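Local structure of carboxyl esterase NP (4CCW) at residues Leu237-Glu242 against Asn284-Arg289. The protein catalyses the hydrolysis of carboxylic esters to an alcohol and a carboxylate, as a member of the alpha/beta hydrolase superfamily. Numbering follows the deposited sequence.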
# COMPACT_ATOMS: atom_id res chain seq x y z
N LEU A 237 14.25 3.46 0.46
CA LEU A 237 14.11 4.09 1.75
C LEU A 237 13.14 3.21 2.50
O LEU A 237 12.02 3.02 2.06
CB LEU A 237 13.55 5.52 1.65
CG LEU A 237 13.10 6.19 2.96
CD1 LEU A 237 14.30 6.67 3.76
CD2 LEU A 237 12.19 7.38 2.66
N LEU A 238 13.58 2.66 3.62
CA LEU A 238 12.71 1.84 4.46
C LEU A 238 12.35 2.59 5.72
O LEU A 238 13.22 2.91 6.51
CB LEU A 238 13.39 0.50 4.80
CG LEU A 238 12.66 -0.40 5.81
CD1 LEU A 238 11.32 -0.88 5.22
CD2 LEU A 238 13.52 -1.63 6.16
N LEU A 239 11.06 2.91 5.87
CA LEU A 239 10.54 3.51 7.09
C LEU A 239 9.69 2.53 7.86
O LEU A 239 8.78 1.90 7.30
CB LEU A 239 9.68 4.75 6.77
CG LEU A 239 10.33 5.89 6.00
CD1 LEU A 239 9.37 7.07 5.90
CD2 LEU A 239 11.66 6.33 6.64
N LEU A 240 9.99 2.42 9.15
CA LEU A 240 9.27 1.54 10.07
C LEU A 240 8.88 2.37 11.28
O LEU A 240 9.51 3.39 11.55
CB LEU A 240 10.18 0.37 10.49
CG LEU A 240 10.64 -0.57 9.37
CD1 LEU A 240 12.04 -1.12 9.66
CD2 LEU A 240 9.60 -1.68 9.20
N GLY A 241 7.84 1.95 11.99
CA GLY A 241 7.36 2.69 13.17
C GLY A 241 7.75 2.01 14.48
O GLY A 241 7.66 0.79 14.59
N GLU A 242 8.19 2.79 15.47
CA GLU A 242 8.60 2.22 16.76
C GLU A 242 7.51 1.37 17.41
O GLU A 242 7.81 0.38 18.08
CB GLU A 242 9.11 3.30 17.75
CG GLU A 242 8.05 4.25 18.27
CD GLU A 242 8.52 5.14 19.43
OE1 GLU A 242 9.18 4.66 20.38
OE2 GLU A 242 8.22 6.34 19.41
N ASN A 284 6.04 12.84 5.21
CA ASN A 284 5.98 13.60 3.97
C ASN A 284 7.34 14.17 3.56
O ASN A 284 7.78 13.94 2.45
CB ASN A 284 4.97 14.76 4.07
CG ASN A 284 3.53 14.27 4.10
OD1 ASN A 284 3.26 13.08 3.98
ND2 ASN A 284 2.60 15.20 4.28
N GLU A 285 7.98 14.92 4.47
CA GLU A 285 9.29 15.55 4.20
C GLU A 285 10.39 14.51 4.00
O GLU A 285 11.26 14.68 3.12
CB GLU A 285 9.69 16.50 5.34
CG GLU A 285 10.99 17.26 5.11
CD GLU A 285 12.27 16.46 5.41
OE1 GLU A 285 12.23 15.51 6.21
OE2 GLU A 285 13.33 16.81 4.84
N ARG A 286 10.37 13.46 4.82
CA ARG A 286 11.41 12.44 4.79
C ARG A 286 11.45 11.75 3.43
O ARG A 286 12.51 11.55 2.87
CB ARG A 286 11.20 11.41 5.91
CG ARG A 286 12.23 10.29 5.95
CD ARG A 286 13.62 10.83 6.27
NE ARG A 286 14.73 9.88 6.11
CZ ARG A 286 15.54 9.83 5.05
NH1 ARG A 286 15.36 10.65 4.01
NH2 ARG A 286 16.54 8.95 5.01
N VAL A 287 10.28 11.38 2.92
CA VAL A 287 10.18 10.74 1.61
C VAL A 287 10.63 11.69 0.51
O VAL A 287 11.39 11.31 -0.39
CB VAL A 287 8.76 10.21 1.35
CG1 VAL A 287 8.59 9.85 -0.12
CG2 VAL A 287 8.45 9.01 2.24
N MET A 288 10.17 12.94 0.58
CA MET A 288 10.59 13.93 -0.41
C MET A 288 12.10 14.12 -0.44
O MET A 288 12.69 14.17 -1.52
CB MET A 288 9.91 15.27 -0.16
CG MET A 288 9.49 15.91 -1.46
SD MET A 288 7.90 15.21 -1.94
CE MET A 288 6.90 16.42 -1.09
N ARG A 289 12.70 14.20 0.74
CA ARG A 289 14.14 14.41 0.87
C ARG A 289 14.90 13.27 0.21
O ARG A 289 15.90 13.50 -0.48
CB ARG A 289 14.51 14.50 2.35
CG ARG A 289 15.92 14.98 2.64
CD ARG A 289 16.07 15.24 4.13
NE ARG A 289 16.42 14.04 4.89
CZ ARG A 289 15.94 13.73 6.09
NH1 ARG A 289 15.05 14.50 6.69
NH2 ARG A 289 16.34 12.62 6.69
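Leu237 and Arg286 meet with the leucine methyl CD1 lying over one face of the guanidinium, 3.4 Å from NH2 and 3.6 Å from CZ, displaced toward the rim on the NH2 side. The arginine CG, anti to the backbone N (chi1 179°), is set against Leu239 CD2, and the bend at chi2 (65°) turns CD off that line. Its charge is met by strand 263-268: NE pairs with Glu266 and NH2 with Glu264, so two carboxylates probably hold the rotation of the group while CD1 covers its face. The opposite face carries NH2 of Arg289, a close approach of two cationic groups that the nearby acidic side chains probably make tolerable. An alanine in place of Arg286 would probably leave Glu264 and Glu266 without this positive mate and open a gap above Leu237 CD1.

The rest of the tight part is apolar. Leu237 CD2 rests 4.1 Å from Val287 CG2, and the same valine methyl is 4.2 Å from Leu239 CD1. Leu239 CD2 lies 4.1 Å from Arg286 CG. Outward from this buried patch the helix turns to solvent, where Glu285 and Arg289 are exposed and joined one turn apart by a salt bridge, OE1 to NH1 at 3.0 Å.

The 284-289 part of helix 280-291 runs nearly antiparallel (165°) to the strand piece 237-241, and the helix packs on one face of the central alpha/beta hydrolase sheet, with Trp77 of helix 74-80 against Val287; helix 249-259 covers the other face through Leu238 and Leu240, and strands 146-152 and 263-268 flank the strand within the sheet.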